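Local coordinates for IPT/TIG domain-containing protein (Bacteroides thetaiotaomicron, PDB 3TC9), which probably serves as an auxiliary nutrient-binding protein, pairing an immunoglobulin-like IPT/TIG domain with a six-bladed beta-propeller, at residues Val71-Leu82 and Asn94-Lys105. Sequence-based numbering, arbitrary orientation.
Sequences VPAKAYDGDIKL and NTEANEKFVYQK
Leu82 and Thr95 form an antiparallel hydrogen-bonded pair where strands 80-82 and 94-96 run at 160°, and the ladder then frays into loop, held by Ala97 N to Ile80 O (2.9 Å) and Phe101 N to Gly78 O (2.7 Å). Two waters bridge backbone atoms that do not pair directly: one, between those two bonds, joins Ile80 N to the carbonyls of Ala97 and Glu99; the other, beyond them, links Tyr76 O, Phe101 O and Tyr103 N. At the loop end, the case illustrates how aromatic side chains can take over from a ladder. Tyr76 presents its CD1 edge to a face of Tyr103 in a T-shaped stack, centroids 5.3 Å apart and planes at 81°. Lys105 crosses the Tyr76 ring, its CE over the centre, 3.8 Å from the ring centroid, and a bend at its last torsion keeps NZ over the same face as a cation-pi partner; Lys74 CA lies against the opposite face. With CG anti to N (chi1 -160°), Tyr103 slides past Val71 and reaches Ala75, its CE2 3.6 Å from Val71 CG1. A leucine at Tyr103 would probably leave the Tyr76 edge without its aromatic face and Glu429 without its hydroxyl mate. Val71 also lays CG2 over a face of Phe101, 4.1 Å from the ring centroid. Along the hairpin, Lys81 and Glu96 lie side by side, joined by a salt bridge from Lys81 NZ to Glu96 OE1 whose hydrogen bond is weak. In this immunoglobulin-like domain, Ile80 and Phe101 pack on Met34 of strand 33-39, while Tyr76 OH and Tyr103 OH bond to Glu430 O and Glu429 OE1 just after propeller strand 422-428.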
# COMPACT_ATOMS: atom_id res chain seq x y z
N VAL B 71 -1.44 -29.06 -5.31
CA VAL B 71 -1.86 -27.87 -6.06
C VAL B 71 -0.64 -27.30 -6.82
O VAL B 71 0.38 -27.02 -6.21
CB VAL B 71 -2.57 -26.82 -5.18
CG1 VAL B 71 -2.75 -25.50 -5.93
CG2 VAL B 71 -3.91 -27.35 -4.70
N PRO B 72 -0.68 -27.25 -8.16
CA PRO B 72 0.51 -26.74 -8.89
C PRO B 72 0.56 -25.20 -8.93
O PRO B 72 -0.41 -24.53 -8.56
CB PRO B 72 0.29 -27.31 -10.31
CG PRO B 72 -1.22 -27.24 -10.47
CD PRO B 72 -1.79 -27.58 -9.10
N ALA B 73 1.67 -24.66 -9.49
CA ALA B 73 1.82 -23.24 -9.75
C ALA B 73 0.86 -22.83 -10.87
O ALA B 73 0.63 -23.64 -11.77
CB ALA B 73 3.25 -22.95 -10.18
N LYS B 74 0.33 -21.58 -10.82
CA LYS B 74 -0.54 -20.95 -11.82
C LYS B 74 -1.97 -21.53 -11.83
O LYS B 74 -2.73 -21.31 -12.79
CB LYS B 74 0.11 -21.04 -13.22
CG LYS B 74 1.47 -20.39 -13.31
CD LYS B 74 2.23 -20.84 -14.55
CE LYS B 74 3.41 -19.93 -14.86
NZ LYS B 74 4.57 -20.14 -13.95
N ALA B 75 -2.38 -22.20 -10.74
CA ALA B 75 -3.72 -22.80 -10.61
C ALA B 75 -4.74 -21.79 -10.06
O ALA B 75 -5.71 -22.19 -9.42
CB ALA B 75 -3.63 -24.03 -9.70
N TYR B 76 -4.55 -20.48 -10.37
CA TYR B 76 -5.27 -19.30 -9.86
C TYR B 76 -6.80 -19.42 -9.89
O TYR B 76 -7.41 -19.06 -8.88
CB TYR B 76 -4.82 -17.99 -10.56
CG TYR B 76 -3.31 -17.79 -10.64
CD1 TYR B 76 -2.49 -18.14 -9.57
CD2 TYR B 76 -2.72 -17.21 -11.75
CE1 TYR B 76 -1.10 -18.01 -9.65
CE2 TYR B 76 -1.33 -17.08 -11.85
CZ TYR B 76 -0.53 -17.46 -10.78
OH TYR B 76 0.84 -17.35 -10.85
N ASP B 77 -7.41 -19.91 -10.99
CA ASP B 77 -8.88 -20.06 -11.10
C ASP B 77 -9.47 -21.05 -10.09
O ASP B 77 -10.65 -20.95 -9.76
CB ASP B 77 -9.29 -20.49 -12.53
CG ASP B 77 -8.80 -19.57 -13.63
OD1 ASP B 77 -8.72 -18.33 -13.39
OD2 ASP B 77 -8.51 -20.07 -14.74
N GLY B 78 -8.68 -22.03 -9.66
CA GLY B 78 -9.13 -23.03 -8.70
C GLY B 78 -10.19 -24.01 -9.17
O GLY B 78 -10.66 -24.80 -8.36
N ASP B 79 -10.59 -23.98 -10.47
CA ASP B 79 -11.57 -24.95 -11.00
C ASP B 79 -10.89 -26.33 -11.08
O ASP B 79 -9.78 -26.43 -11.58
CB ASP B 79 -12.19 -24.53 -12.35
CG ASP B 79 -11.24 -24.40 -13.53
OD1 ASP B 79 -10.39 -23.47 -13.51
OD2 ASP B 79 -11.40 -25.18 -14.51
N ILE B 80 -11.52 -27.35 -10.49
CA ILE B 80 -10.98 -28.72 -10.40
C ILE B 80 -11.68 -29.68 -11.37
O ILE B 80 -12.89 -29.92 -11.26
CB ILE B 80 -11.04 -29.26 -8.94
CG1 ILE B 80 -10.27 -28.36 -7.97
CG2 ILE B 80 -10.55 -30.72 -8.86
CD1 ILE B 80 -10.71 -28.44 -6.63
N LYS B 81 -10.88 -30.28 -12.27
CA LYS B 81 -11.31 -31.29 -13.24
C LYS B 81 -10.56 -32.58 -12.97
O LYS B 81 -9.41 -32.53 -12.55
CB LYS B 81 -11.06 -30.83 -14.68
CG LYS B 81 -11.85 -29.58 -15.09
CD LYS B 81 -11.64 -29.30 -16.56
CE LYS B 81 -12.28 -28.01 -17.02
NZ LYS B 81 -13.77 -28.07 -17.01
N LEU B 82 -11.22 -33.72 -13.13
CA LEU B 82 -10.63 -35.05 -12.96
C LEU B 82 -11.01 -35.94 -14.16
O LEU B 82 -12.17 -35.97 -14.57
CB LEU B 82 -11.06 -35.70 -11.63
CG LEU B 82 -10.52 -37.11 -11.32
CD1 LEU B 82 -10.48 -37.35 -9.85
CD2 LEU B 82 -11.41 -38.20 -11.93
N ASN B 94 -14.80 -38.43 -17.37
CA ASN B 94 -14.58 -37.07 -16.96
C ASN B 94 -15.57 -36.58 -15.88
O ASN B 94 -16.78 -36.83 -15.97
CB ASN B 94 -14.71 -36.16 -18.18
CG ASN B 94 -13.52 -36.20 -19.10
OD1 ASN B 94 -12.62 -35.38 -19.01
ND2 ASN B 94 -13.55 -37.11 -20.06
N THR B 95 -15.06 -35.81 -14.90
CA THR B 95 -15.88 -35.18 -13.87
C THR B 95 -15.27 -33.82 -13.50
O THR B 95 -14.19 -33.46 -13.96
CB THR B 95 -16.12 -36.12 -12.65
OG1 THR B 95 -17.15 -35.57 -11.83
CG2 THR B 95 -14.89 -36.34 -11.81
N GLU B 96 -16.01 -33.05 -12.72
CA GLU B 96 -15.61 -31.72 -12.27
C GLU B 96 -16.15 -31.49 -10.86
O GLU B 96 -17.21 -32.02 -10.50
CB GLU B 96 -16.21 -30.70 -13.26
CG GLU B 96 -15.46 -29.38 -13.34
CD GLU B 96 -15.91 -28.42 -14.43
OE1 GLU B 96 -16.43 -28.88 -15.48
OE2 GLU B 96 -15.69 -27.20 -14.23
N ALA B 97 -15.43 -30.69 -10.07
CA ALA B 97 -15.88 -30.31 -8.73
C ALA B 97 -16.90 -29.16 -8.83
O ALA B 97 -16.81 -28.35 -9.76
CB ALA B 97 -14.70 -29.89 -7.88
N ASN B 98 -17.87 -29.08 -7.89
CA ASN B 98 -18.86 -27.99 -7.92
C ASN B 98 -18.30 -26.66 -7.41
O ASN B 98 -18.78 -25.60 -7.80
CB ASN B 98 -20.08 -28.34 -7.09
CG ASN B 98 -20.95 -29.37 -7.71
OD1 ASN B 98 -21.22 -30.40 -7.10
ND2 ASN B 98 -21.38 -29.12 -8.94
N GLU B 99 -17.34 -26.73 -6.51
CA GLU B 99 -16.72 -25.55 -5.92
C GLU B 99 -15.31 -25.36 -6.46
O GLU B 99 -14.62 -26.31 -6.81
CB GLU B 99 -16.67 -25.68 -4.39
CG GLU B 99 -17.98 -25.47 -3.68
CD GLU B 99 -17.81 -25.10 -2.23
OE1 GLU B 99 -17.69 -26.03 -1.40
OE2 GLU B 99 -17.75 -23.89 -1.92
N LYS B 100 -14.87 -24.12 -6.49
CA LYS B 100 -13.52 -23.75 -6.90
C LYS B 100 -12.61 -23.67 -5.67
O LYS B 100 -13.07 -23.28 -4.60
CB LYS B 100 -13.55 -22.39 -7.62
CG LYS B 100 -14.19 -22.42 -8.99
CD LYS B 100 -14.11 -21.02 -9.63
CE LYS B 100 -14.71 -20.98 -11.03
NZ LYS B 100 -13.69 -21.24 -12.09
N PHE B 101 -11.34 -24.07 -5.82
CA PHE B 101 -10.32 -23.96 -4.77
C PHE B 101 -9.87 -22.48 -4.68
O PHE B 101 -9.72 -21.82 -5.72
CB PHE B 101 -9.14 -24.91 -5.10
CG PHE B 101 -7.91 -24.75 -4.25
CD1 PHE B 101 -7.82 -25.35 -3.00
CD2 PHE B 101 -6.82 -24.00 -4.70
CE1 PHE B 101 -6.67 -25.19 -2.21
CE2 PHE B 101 -5.67 -23.87 -3.93
CZ PHE B 101 -5.61 -24.46 -2.70
N VAL B 102 -9.65 -21.96 -3.46
CA VAL B 102 -9.27 -20.55 -3.29
C VAL B 102 -7.75 -20.45 -3.17
O VAL B 102 -7.15 -20.89 -2.19
CB VAL B 102 -10.06 -19.85 -2.14
CG1 VAL B 102 -9.70 -18.37 -2.02
CG2 VAL B 102 -11.56 -20.00 -2.37
N TYR B 103 -7.13 -19.95 -4.24
CA TYR B 103 -5.67 -19.84 -4.36
C TYR B 103 -5.19 -18.49 -3.84
O TYR B 103 -5.69 -17.41 -4.20
CB TYR B 103 -5.25 -20.01 -5.84
CG TYR B 103 -3.81 -20.39 -6.09
CD1 TYR B 103 -2.80 -19.43 -6.04
CD2 TYR B 103 -3.46 -21.68 -6.48
CE1 TYR B 103 -1.47 -19.77 -6.29
CE2 TYR B 103 -2.14 -22.02 -6.77
CZ TYR B 103 -1.15 -21.06 -6.68
OH TYR B 103 0.14 -21.40 -7.00
N GLN B 104 -4.20 -18.58 -2.99
CA GLN B 104 -3.51 -17.45 -2.41
C GLN B 104 -2.08 -17.44 -2.97
O GLN B 104 -1.32 -18.37 -2.69
CB GLN B 104 -3.55 -17.53 -0.86
CG GLN B 104 -2.63 -16.55 -0.10
CD GLN B 104 -3.00 -15.08 -0.18
OE1 GLN B 104 -4.14 -14.67 0.10
NE2 GLN B 104 -2.03 -14.25 -0.55
N LYS B 105 -1.74 -16.43 -3.78
CA LYS B 105 -0.40 -16.27 -4.34
C LYS B 105 0.63 -15.90 -3.24
O LYS B 105 0.32 -15.22 -2.25
CB LYS B 105 -0.36 -15.18 -5.42
CG LYS B 105 -1.12 -15.44 -6.69
CD LYS B 105 -1.04 -14.19 -7.58
CE LYS B 105 -1.77 -14.30 -8.90
NZ LYS B 105 -3.25 -14.30 -8.71
O HOH W 1 -8.81 -19.29 -6.37
O HOH W 2 -13.93 -26.87 -9.37